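Local atomic coordinates of arabinose metabolism transcriptional repressor (Bacillus subtilis, PDB entry 5D4S), a protein that represses arabinose-metabolism genes by binding operator DNA through a winged helix-turn-helix domain of the GntR family. Residues 29-34 / 55-60; 34-39 / 75-80; 45-50 / 66-71. All coordinates share one frame; numbering follows the deposited sequence.

Contact 1. Residues 29-34 / 55-60; sequences KEEISS and QQFGVS. With nucleotides of chain D.
The F57 ring meets E31 at its edge. CG of E31 lies near the ring plane, 3.5 Å from F57 CZ, and CB of E31 stands 3.8 Å from CE1 of the same ring. I32 comes up obliquely, its CG1 4.4 Å from F57 CE2. The carboxylate of E31 is turned steeply against the ring, the two planes 76° apart. CG of E31 stands opposite the backbone N (chi1 -180°), and the chain then bends at chi2. Thus the methylenes meet the ring edge, while OE2 is hydrogen-bonded to NE1 of W35, one turn further along helix 24-35. V28 of that helix also touches the F57 side chain. An alanine in place of F57 would probably open a gap between helices 24-35 and 50-57 and leave the methylenes of E31 without their apolar partner.

F57 is the last residue of helix 50-57, the first helix of the helix-turn-helix. G58 follows with positive phi, and the turn then leads to S60, the N-cap of helix 61-74. OP2 of DC10 of chain D takes two hydrogen bonds from S60, one from the backbone N at 3.0 Å and 166°, and one from OG at 2.8 Å. S60 OG also caps the backbone N of T63. The contact therefore has two chemistries. Apolar packing joins the end of helix 50-57 to helix 24-35, and three residues further on S60 holds a DNA phosphate with two bonds at the start of helix 61-74, where the helix dipole would probably favour the negative charge.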
loop_
_atom_site.group_PDB
_atom_site.type_symbol
_atom_site.label_atom_id
_atom_site.label_comp_id
_atom_site.label_asym_id
_atom_site.label_seq_id
_atom_site.Cartn_x
_atom_site.Cartn_y
_atom_site.Cartn_z
ATOM N N LYS B 29 5.554 7.785 -5.295
ATOM C CA LYS B 29 6.262 6.545 -5.648
ATOM C C LYS B 29 7.285 6.754 -6.766
ATOM O O LYS B 29 8.407 6.255 -6.687
ATOM C CB LYS B 29 5.274 5.451 -6.084
ATOM C CG LYS B 29 4.579 4.765 -4.945
ATOM C CD LYS B 29 3.427 3.851 -5.389
ATOM C CE LYS B 29 3.915 2.700 -6.252
ATOM N NZ LYS B 29 2.776 1.811 -6.651
ATOM N N GLU B 30 6.878 7.453 -7.821
ATOM C CA GLU B 30 7.758 7.710 -8.952
ATOM C C GLU B 30 8.977 8.535 -8.538
ATOM O O GLU B 30 10.097 8.240 -8.951
ATOM C CB GLU B 30 7.012 8.420 -10.082
ATOM C CG GLU B 30 6.545 7.474 -11.175
ATOM C CD GLU B 30 5.944 8.198 -12.371
ATOM O OE1 GLU B 30 6.109 9.435 -12.473
ATOM O OE2 GLU B 30 5.312 7.523 -13.211
ATOM N N GLU B 31 8.759 9.564 -7.725
ATOM C CA GLU B 31 9.878 10.409 -7.306
ATOM C C GLU B 31 10.836 9.611 -6.408
ATOM O O GLU B 31 12.040 9.551 -6.656
ATOM C CB GLU B 31 9.359 11.663 -6.596
ATOM C CG GLU B 31 10.447 12.622 -6.117
ATOM C CD GLU B 31 10.987 13.500 -7.225
ATOM O OE1 GLU B 31 10.441 13.440 -8.346
ATOM O OE2 GLU B 31 11.955 14.253 -6.974
ATOM N N ILE B 32 10.295 8.966 -5.383
ATOM C CA ILE B 32 11.135 8.200 -4.476
ATOM C C ILE B 32 11.903 7.133 -5.250
ATOM O O ILE B 32 13.104 6.956 -5.044
ATOM C CB ILE B 32 10.318 7.564 -3.350
ATOM C CG1 ILE B 32 9.759 8.668 -2.439
ATOM C CG2 ILE B 32 11.198 6.646 -2.509
ATOM C CD1 ILE B 32 8.912 8.142 -1.250
ATOM N N SER B 33 11.243 6.466 -6.192
ATOM C CA SER B 33 11.948 5.430 -6.928
ATOM C C SER B 33 12.954 6.063 -7.883
ATOM O O SER B 33 13.934 5.419 -8.259
ATOM C CB SER B 33 10.975 4.518 -7.671
ATOM O OG SER B 33 9.911 5.261 -8.220
ATOM N N SER B 34 12.736 7.328 -8.254
ATOM C CA SER B 34 13.687 8.029 -9.114
ATOM C C SER B 34 14.930 8.417 -8.317
ATOM O O SER B 34 15.995 8.574 -8.889
ATOM C CB SER B 34 13.072 9.283 -9.747
ATOM O OG SER B 34 13.109 10.373 -8.828
ATOM N N GLN B 55 5.846 16.910 4.446
ATOM C CA GLN B 55 6.070 18.338 4.253
ATOM C C GLN B 55 6.694 18.641 2.897
ATOM O O GLN B 55 6.426 19.677 2.294
ATOM C CB GLN B 55 6.943 18.889 5.384
ATOM C CG GLN B 55 6.226 18.901 6.728
ATOM C CD GLN B 55 7.175 18.833 7.916
ATOM O OE1 GLN B 55 8.396 18.906 7.760
ATOM N NE2 GLN B 55 6.613 18.695 9.115
ATOM N N GLN B 56 7.520 17.736 2.397
ATOM C CA GLN B 56 8.264 18.060 1.194
ATOM C C GLN B 56 7.455 17.777 -0.081
ATOM O O GLN B 56 7.656 18.438 -1.106
ATOM C CB GLN B 56 9.597 17.315 1.204
ATOM C CG GLN B 56 10.552 17.951 2.245
ATOM C CD GLN B 56 11.730 17.080 2.629
ATOM O OE1 GLN B 56 12.000 16.060 2.002
ATOM N NE2 GLN B 56 12.431 17.479 3.680
ATOM N N PHE B 57 6.524 16.834 -0.001
ATOM C CA PHE B 57 5.611 16.546 -1.121
ATOM C C PHE B 57 4.256 17.229 -0.953
ATOM O O PHE B 57 3.430 17.244 -1.885
ATOM C CB PHE B 57 5.405 15.034 -1.273
ATOM C CG PHE B 57 6.561 14.334 -1.921
ATOM C CD1 PHE B 57 6.872 14.566 -3.248
ATOM C CD2 PHE B 57 7.338 13.438 -1.205
ATOM C CE1 PHE B 57 7.941 13.929 -3.850
ATOM C CE2 PHE B 57 8.407 12.805 -1.799
ATOM C CZ PHE B 57 8.708 13.047 -3.123
ATOM N N GLY B 58 4.011 17.779 0.232
ATOM C CA GLY B 58 2.767 18.492 0.488
ATOM C C GLY B 58 1.547 17.594 0.453
ATOM O O GLY B 58 0.498 17.966 -0.099
ATOM N N VAL B 59 1.688 16.401 1.028
ATOM C CA VAL B 59 0.607 15.413 1.077
ATOM C C VAL B 59 0.447 14.814 2.488
ATOM O O VAL B 59 1.279 15.048 3.373
ATOM C CB VAL B 59 0.844 14.273 0.051
ATOM C CG1 VAL B 59 1.008 14.859 -1.362
ATOM C CG2 VAL B 59 2.055 13.448 0.419
ATOM N N SER B 60 -0.623 14.048 2.704
ATOM C CA SER B 60 -0.888 13.499 4.032
ATOM C C SER B 60 0.058 12.361 4.378
ATOM O O SER B 60 0.714 11.807 3.497
ATOM C CB SER B 60 -2.330 12.993 4.113
ATOM O OG SER B 60 -2.494 11.902 3.234
ATOM P P DC D 10 -3.560 14.192 0.492
ATOM O OP1 DC D 10 -3.205 15.295 -0.414
ATOM O OP2 DC D 10 -2.632 13.066 0.744
ATOM O "O5'" DC D 10 -4.026 14.851 1.843
ATOM C "C5'" DC D 10 -4.775 16.059 1.795
ATOM C "C4'" DC D 10 -5.851 16.054 2.856
ATOM O "O4'" DC D 10 -6.761 14.960 2.600
ATOM C "C3'" DC D 10 -5.369 15.758 4.266
ATOM O "O3'" DC D 10 -4.778 16.908 4.870
ATOM C "C2'" DC D 10 -6.681 15.398 4.932
ATOM C "C1'" DC D 10 -7.350 14.570 3.833
ATOM N N1 DC D 10 -7.171 13.120 4.044
ATOM C C2 DC D 10 -8.046 12.462 4.906
ATOM O O2 DC D 10 -8.964 13.111 5.424
ATOM N N3 DC D 10 -7.876 11.135 5.139
ATOM C C4 DC D 10 -6.875 10.485 4.545
ATOM N N4 DC D 10 -6.745 9.177 4.787
ATOM C C5 DC D 10 -5.960 11.147 3.676
ATOM C C6 DC D 10 -6.140 12.457 3.461
#

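Contact 2. Residues 34-39 / 75-80. With nucleotides of chain C.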
loop_
_atom_site.group_PDB
_atom_site.type_symbol
_atom_site.label_atom_id
_atom_site.label_comp_id
_atom_site.label_asym_id
_atom_site.label_seq_id
_atom_site.Cartn_x
_atom_site.Cartn_y
_atom_site.Cartn_z
ATOM N N SER B 34 12.736 7.328 -8.254
ATOM C CA SER B 34 13.687 8.029 -9.114
ATOM C C SER B 34 14.930 8.417 -8.317
ATOM O O SER B 34 15.995 8.574 -8.889
ATOM C CB SER B 34 13.072 9.283 -9.747
ATOM O OG SER B 34 13.109 10.373 -8.828
ATOM N N TRP B 35 14.788 8.578 -7.003
ATOM C CA TRP B 35 15.949 8.816 -6.134
ATOM C C TRP B 35 16.842 7.581 -6.078
ATOM O O TRP B 35 18.054 7.662 -6.236
ATOM C CB TRP B 35 15.508 9.185 -4.725
ATOM C CG TRP B 35 14.712 10.438 -4.637
ATOM C CD1 TRP B 35 14.627 11.439 -5.571
ATOM C CD2 TRP B 35 13.890 10.832 -3.546
ATOM N NE1 TRP B 35 13.786 12.431 -5.119
ATOM C CE2 TRP B 35 13.327 12.083 -3.872
ATOM C CE3 TRP B 35 13.577 10.247 -2.307
ATOM C CZ2 TRP B 35 12.459 12.755 -3.019
ATOM C CZ3 TRP B 35 12.718 10.913 -1.460
ATOM C CH2 TRP B 35 12.162 12.154 -1.821
ATOM N N ILE B 36 16.227 6.426 -5.841
ATOM C CA ILE B 36 16.862 5.157 -6.159
ATOM C C ILE B 36 16.969 5.160 -7.684
ATOM O O ILE B 36 16.532 6.107 -8.312
ATOM C CB ILE B 36 16.042 3.956 -5.630
ATOM C CG1 ILE B 36 15.395 4.316 -4.296
ATOM C CG2 ILE B 36 16.919 2.722 -5.448
ATOM C CD1 ILE B 36 14.545 3.210 -3.719
ATOM N N ASN B 37 17.528 4.127 -8.298
ATOM C CA ASN B 37 17.825 4.166 -9.740
ATOM C C ASN B 37 18.891 5.219 -10.034
ATOM O O ASN B 37 19.963 4.878 -10.516
ATOM C CB ASN B 37 16.580 4.449 -10.608
ATOM C CG ASN B 37 15.444 3.472 -10.359
ATOM O OD1 ASN B 37 15.488 2.658 -9.436
ATOM N ND2 ASN B 37 14.406 3.562 -11.184
ATOM N N GLN B 38 18.607 6.488 -9.729
ATOM C CA GLN B 38 19.565 7.570 -9.986
ATOM C C GLN B 38 20.713 7.597 -8.988
ATOM O O GLN B 38 21.594 8.452 -9.065
ATOM C CB GLN B 38 18.866 8.930 -9.990
ATOM C CG GLN B 38 18.004 9.163 -11.214
ATOM C CD GLN B 38 17.437 10.563 -11.270
ATOM O OE1 GLN B 38 18.072 11.518 -10.828
ATOM N NE2 GLN B 38 16.231 10.693 -11.814
ATOM N N GLY B 39 20.699 6.663 -8.049
ATOM C CA GLY B 39 21.791 6.523 -7.107
ATOM C C GLY B 39 21.866 7.619 -6.064
ATOM O O GLY B 39 22.843 7.692 -5.332
ATOM N N GLY B 75 9.940 -4.476 -3.055
ATOM C CA GLY B 75 11.282 -4.864 -2.655
ATOM C C GLY B 75 12.307 -3.781 -2.923
ATOM O O GLY B 75 13.507 -4.044 -2.928
ATOM N N LEU B 76 11.833 -2.559 -3.143
ATOM C CA LEU B 76 12.705 -1.415 -3.390
ATOM C C LEU B 76 13.162 -0.763 -2.081
ATOM O O LEU B 76 14.247 -0.188 -2.008
ATOM C CB LEU B 76 11.985 -0.387 -4.260
ATOM C CG LEU B 76 12.780 0.305 -5.367
ATOM C CD1 LEU B 76 13.328 -0.700 -6.370
ATOM C CD2 LEU B 76 11.910 1.333 -6.072
ATOM N N LEU B 77 12.317 -0.844 -1.056
ATOM C CA LEU B 77 12.598 -0.258 0.257
ATOM C C LEU B 77 12.282 -1.248 1.362
ATOM O O LEU B 77 11.519 -2.187 1.154
ATOM C CB LEU B 77 11.764 0.997 0.502
ATOM C CG LEU B 77 11.740 2.184 -0.455
ATOM C CD1 LEU B 77 10.632 3.114 -0.008
ATOM C CD2 LEU B 77 13.078 2.895 -0.419
ATOM N N TYR B 78 12.835 -1.019 2.547
ATOM C CA TYR B 78 12.409 -1.777 3.726
ATOM C C TYR B 78 12.318 -0.860 4.938
ATOM O O TYR B 78 13.014 0.146 5.010
ATOM C CB TYR B 78 13.347 -2.958 4.014
ATOM C CG TYR B 78 14.760 -2.600 4.427
ATOM C CD1 TYR B 78 15.759 -2.440 3.479
ATOM C CD2 TYR B 78 15.104 -2.463 5.770
ATOM C CE1 TYR B 78 17.057 -2.126 3.848
ATOM C CE2 TYR B 78 16.406 -2.153 6.147
ATOM C CZ TYR B 78 17.373 -1.989 5.180
ATOM O OH TYR B 78 18.668 -1.678 5.536
ATOM N N SER B 79 11.441 -1.206 5.878
ATOM C CA SER B 79 11.167 -0.351 7.021
ATOM C C SER B 79 11.504 -1.043 8.330
ATOM O O SER B 79 11.351 -2.253 8.457
ATOM C CB SER B 79 9.699 0.076 7.031
ATOM O OG SER B 79 9.407 0.962 5.965
ATOM N N VAL B 80 11.975 -0.255 9.290
ATOM C CA VAL B 80 12.181 -0.693 10.671
ATOM C C VAL B 80 11.411 0.276 11.545
ATOM O O VAL B 80 11.688 1.483 11.506
ATOM C CB VAL B 80 13.670 -0.675 11.087
ATOM C CG1 VAL B 80 13.823 -1.179 12.513
ATOM C CG2 VAL B 80 14.515 -1.502 10.134
ATOM P P DT C 8 9.997 7.113 9.641
ATOM O OP1 DT C 8 10.905 6.848 8.505
ATOM O OP2 DT C 8 9.133 8.329 9.669
ATOM O "O5'" DT C 8 9.183 5.785 9.980
ATOM C "C5'" DT C 8 9.896 4.550 10.069
ATOM C "C4'" DT C 8 9.051 3.449 10.679
ATOM O "O4'" DT C 8 8.515 3.896 11.955
ATOM C "C3'" DT C 8 7.844 3.002 9.841
ATOM O "O3'" DT C 8 7.707 1.596 9.948
ATOM C "C2'" DT C 8 6.686 3.725 10.517
ATOM C "C1'" DT C 8 7.132 3.682 11.972
ATOM N N1 DT C 8 6.488 4.714 12.830
ATOM C C2 DT C 8 5.901 4.315 14.004
ATOM O O2 DT C 8 5.918 3.170 14.402
ATOM N N3 DT C 8 5.322 5.311 14.714
ATOM C C4 DT C 8 5.243 6.637 14.377
ATOM O O4 DT C 8 4.686 7.460 15.105
ATOM C C5 DT C 8 5.858 6.991 13.122
ATOM C C7 DT C 8 5.824 8.411 12.639
ATOM C C6 DT C 8 6.444 6.017 12.414
#
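CD1 of I36 reaches two leucines of segment 75-80. It lies 3.6 Å from CD2 of L77 and 3.8 Å from CG of L76. The branches of I36 are set by chi1 of -36°, with CG1 roughly opposite the carbonyl carbon and CG2 roughly opposite the backbone N. Chi2 of 179° then extends the chain, which carries CD1 out to the leucines. The I36 and L76 side chains run alongside each other, pointing opposite ways. The first torsion of L76 (chi1 -139°) is well away from a staggered value, which goes with CG and CD2 both lying near I36 CD1, CD2 at 4.0 Å. L77 is more regular. Its CG stands opposite the carbonyl carbon, and its side chain crosses that of I36 at a slant, so the two meet through one methyl each.

Helix 24-35 ends just before I36. V87 of strand 84-87 also touches the I36 side chain. L76 and L77 both lean on L71 of helix 61-74, and L77 packs on I47 as well. G75 ends that helix in a Schellman motif, which turns the chain toward strand 77-80. Further along this strand, O of V80 comes within 3.4 Å of C4' of DT8 of chain C. Strands 77-80 and 84-87 form the antiparallel beta hairpin, or wing, of a winged helix-turn-helix. The contact joins the end of helix 24-35 to the base of that wing.

Contact 3. Residues 45-50 / 66-71. With nucleotides of chain C.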
loop_
_atom_site.group_PDB
_atom_site.type_symbol
_atom_site.label_atom_id
_atom_site.label_comp_id
_atom_site.label_asym_id
_atom_site.label_seq_id
_atom_site.Cartn_x
_atom_site.Cartn_y
_atom_site.Cartn_z
ATOM N N GLN B 45 20.790 2.857 2.959
ATOM C CA GLN B 45 20.740 4.262 3.348
ATOM C C GLN B 45 19.301 4.650 3.636
ATOM O O GLN B 45 18.362 4.158 2.992
ATOM C CB GLN B 45 21.320 5.176 2.266
ATOM C CG GLN B 45 22.810 5.046 2.051
ATOM C CD GLN B 45 23.333 6.075 1.067
ATOM O OE1 GLN B 45 22.556 6.751 0.390
ATOM N NE2 GLN B 45 24.652 6.206 0.988
ATOM N N LYS B 46 19.130 5.543 4.598
ATOM C CA LYS B 46 17.802 5.924 5.059
ATOM C C LYS B 46 17.214 6.999 4.160
ATOM O O LYS B 46 17.917 7.943 3.780
ATOM C CB LYS B 46 17.890 6.417 6.505
ATOM C CG LYS B 46 16.579 6.786 7.151
ATOM C CD LYS B 46 16.839 7.490 8.484
ATOM C CE LYS B 46 15.594 8.206 8.993
ATOM N NZ LYS B 46 15.244 9.414 8.192
ATOM N N ILE B 47 15.942 6.851 3.801
ATOM C CA ILE B 47 15.231 7.908 3.101
ATOM C C ILE B 47 14.678 8.855 4.156
ATOM O O ILE B 47 14.707 8.521 5.343
ATOM C CB ILE B 47 14.089 7.357 2.207
ATOM C CG1 ILE B 47 12.950 6.773 3.054
ATOM C CG2 ILE B 47 14.626 6.340 1.213
ATOM C CD1 ILE B 47 11.707 6.471 2.233
ATOM N N PRO B 48 14.173 10.036 3.745
ATOM C CA PRO B 48 13.594 10.939 4.744
ATOM C C PRO B 48 12.462 10.308 5.537
ATOM O O PRO B 48 11.820 9.377 5.056
ATOM C CB PRO B 48 13.063 12.097 3.903
ATOM C CG PRO B 48 13.896 12.088 2.685
ATOM C CD PRO B 48 14.159 10.644 2.399
ATOM N N THR B 49 12.215 10.828 6.733
ATOM C CA THR B 49 11.116 10.360 7.563
ATOM C C THR B 49 9.772 10.632 6.913
ATOM O O THR B 49 9.678 11.413 5.965
ATOM C CB THR B 49 11.119 11.034 8.918
ATOM O OG1 THR B 49 10.803 12.424 8.741
ATOM C CG2 THR B 49 12.496 10.910 9.572
ATOM N N GLU B 50 8.730 9.994 7.433
ATOM C CA GLU B 50 7.396 10.176 6.887
ATOM C C GLU B 50 6.977 11.625 7.037
ATOM O O GLU B 50 6.357 12.167 6.151
ATOM C CB GLU B 50 6.389 9.227 7.568
ATOM C CG GLU B 50 6.546 7.788 7.092
ATOM C CD GLU B 50 5.725 6.781 7.913
ATOM O OE1 GLU B 50 4.901 7.198 8.756
ATOM O OE2 GLU B 50 5.922 5.566 7.718
ATOM N N LYS B 66 1.083 5.003 1.806
ATOM C CA LYS B 66 0.660 4.221 0.654
ATOM C C LYS B 66 1.823 4.093 -0.345
ATOM O O LYS B 66 2.137 2.985 -0.799
ATOM C CB LYS B 66 -0.574 4.866 0.026
ATOM C CG LYS B 66 -0.955 4.374 -1.391
ATOM C CD LYS B 66 -1.352 2.917 -1.395
ATOM C CE LYS B 66 -2.223 2.621 -2.627
ATOM N NZ LYS B 66 -2.250 1.186 -2.937
ATOM N N ALA B 67 2.477 5.209 -0.675
ATOM C CA ALA B 67 3.609 5.146 -1.606
ATOM C C ALA B 67 4.729 4.217 -1.134
ATOM O O ALA B 67 5.238 3.345 -1.875
ATOM C CB ALA B 67 4.178 6.547 -1.846
ATOM N N ILE B 68 5.129 4.427 0.107
ATOM C CA ILE B 68 6.220 3.657 0.663
ATOM C C ILE B 68 5.825 2.196 0.781
ATOM O O ILE B 68 6.616 1.309 0.475
ATOM C CB ILE B 68 6.652 4.226 2.020
ATOM C CG1 ILE B 68 7.438 5.524 1.788
ATOM C CG2 ILE B 68 7.491 3.204 2.788
ATOM C CD1 ILE B 68 7.776 6.282 3.063
ATOM N N GLY B 69 4.584 1.944 1.177
ATOM C CA GLY B 69 4.095 0.585 1.319
ATOM C C GLY B 69 4.150 -0.160 -0.002
ATOM O O GLY B 69 4.559 -1.322 -0.048
ATOM N N ASP B 70 3.756 0.505 -1.085
ATOM C CA ASP B 70 3.863 -0.139 -2.387
ATOM C C ASP B 70 5.322 -0.438 -2.708
ATOM O O ASP B 70 5.647 -1.515 -3.220
ATOM C CB ASP B 70 3.281 0.735 -3.500
ATOM C CG ASP B 70 1.767 0.786 -3.494
ATOM O OD1 ASP B 70 1.130 0.241 -2.560
ATOM O OD2 ASP B 70 1.216 1.383 -4.452
ATOM N N LEU B 71 6.205 0.522 -2.441
ATOM C CA LEU B 71 7.618 0.319 -2.789
ATOM C C LEU B 71 8.294 -0.787 -1.956
ATOM O O LEU B 71 9.152 -1.505 -2.462
ATOM C CB LEU B 71 8.386 1.643 -2.656
ATOM C CG LEU B 71 8.025 2.719 -3.685
ATOM C CD1 LEU B 71 8.738 4.041 -3.401
ATOM C CD2 LEU B 71 8.337 2.245 -5.106
ATOM P P DT C 8 9.997 7.113 9.641
ATOM O OP1 DT C 8 10.905 6.848 8.505
ATOM O OP2 DT C 8 9.133 8.329 9.669
ATOM O "O5'" DT C 8 9.183 5.785 9.980
ATOM C "C5'" DT C 8 9.896 4.550 10.069
ATOM C "C4'" DT C 8 9.051 3.449 10.679
ATOM O "O4'" DT C 8 8.515 3.896 11.955
ATOM C "C3'" DT C 8 7.844 3.002 9.841
ATOM O "O3'" DT C 8 7.707 1.596 9.948
ATOM C "C2'" DT C 8 6.686 3.725 10.517
ATOM C "C1'" DT C 8 7.132 3.682 11.972
ATOM N N1 DT C 8 6.488 4.714 12.830
ATOM C C2 DT C 8 5.901 4.315 14.004
ATOM O O2 DT C 8 5.918 3.170 14.402
ATOM N N3 DT C 8 5.322 5.311 14.714
ATOM C C4 DT C 8 5.243 6.637 14.377
ATOM O O4 DT C 8 4.686 7.460 15.105
ATOM C C5 DT C 8 5.858 6.991 13.122
ATOM C C7 DT C 8 5.824 8.411 12.639
ATOM C C6 DT C 8 6.444 6.017 12.414
ATOM P P DT C 7 12.666 11.808 13.447
ATOM O OP1 DT C 7 13.956 11.926 12.729
ATOM O OP2 DT C 7 11.602 12.830 13.310
ATOM O "O5'" DT C 7 12.004 10.418 13.094
ATOM C "C5'" DT C 7 12.742 9.220 13.169
ATOM C "C4'" DT C 7 11.802 8.029 13.026
ATOM O "O4'" DT C 7 11.062 7.813 14.248
ATOM C "C3'" DT C 7 10.747 8.183 11.911
ATOM O "O3'" DT C 7 11.013 7.250 10.892
ATOM C "C2'" DT C 7 9.390 7.884 12.596
ATOM C "C1'" DT C 7 9.802 7.263 13.923
ATOM N N1 DT C 7 8.860 7.540 15.032
ATOM C C2 DT C 7 8.387 6.481 15.770
ATOM O O2 DT C 7 8.702 5.323 15.564
ATOM N N3 DT C 7 7.558 6.816 16.776
ATOM C C4 DT C 7 7.115 8.051 17.129
ATOM O O4 DT C 7 6.338 8.209 18.073
ATOM C C5 DT C 7 7.627 9.141 16.327
ATOM C C7 DT C 7 7.214 10.554 16.623
ATOM C C6 DT C 7 8.478 8.837 15.317
#
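Segment 45-50 runs as an irregular chain into the start of helix 50-57, and it comes nearest to helix 61-74 between E50 and I68, whose CA atoms are 9.1 Å apart. The ends of I47 and I68 meet, CD1 to CD1, at 4.0 Å. CG1 of I47 sits between its backbone N and carbonyl carbon (chi1 68°), and the extended chi2 (169°) sends CD1 across to the helix. CD1 of I68 also lies 4.5 Å from CG of E50. L53 of helix 50-57 and T85 of strand 84-87 also pack on both isoleucines.

The contact lies in the core of a winged helix-turn-helix. Helix 50-57 and helix 61-74 are its two helices, and the second is the recognition helix of the motif. T49 is the N-cap of helix 50-57. Its OG1 caps the first turn of the helix, and T49 N is in turn bonded to OE1 of E52, as in a capping box. The same helix start receives the DNA. The backbone N of E50 donates to OP2 of DT8 of chain C at 2.8 Å and 177°, an almost straight bond. CB of T49 is 3.4 Å from the same oxygen, and its CG2 packs against O5' of DT7 of chain C at 3.6 Å. The buried carboxylate of E50 is matched by two arginines of the recognition helix: OE1 forms a salt bridge with R61 and OE2 one with R65. These bridges probably offset the charge of E50, whose CG lies 3.7 Å from OP2 of DT8 of chain C.

Overall arrangement
Contacts 1 and 3 are buried near the centre of the chain, while contact 2 is only partly buried and lies further out. Contacts 1 and 2 both use helix 24-35 and share S34. W35 of contact 2 packs on F57 of contact 1. Contacts 1 and 3 meet where K29 forms a salt bridge with D70 and I32 packs on L71. A probable hydrogen bond from L76 N to L71 O joins contact 2 to contact 3. Across the segments all three are mainly apolar. Their DNA chemistry differs: contacts 1 and 3 hydrogen-bond phosphates of chains D and C at helix starts, whereas contact 2 packs against the DNA sugar-phosphate backbone.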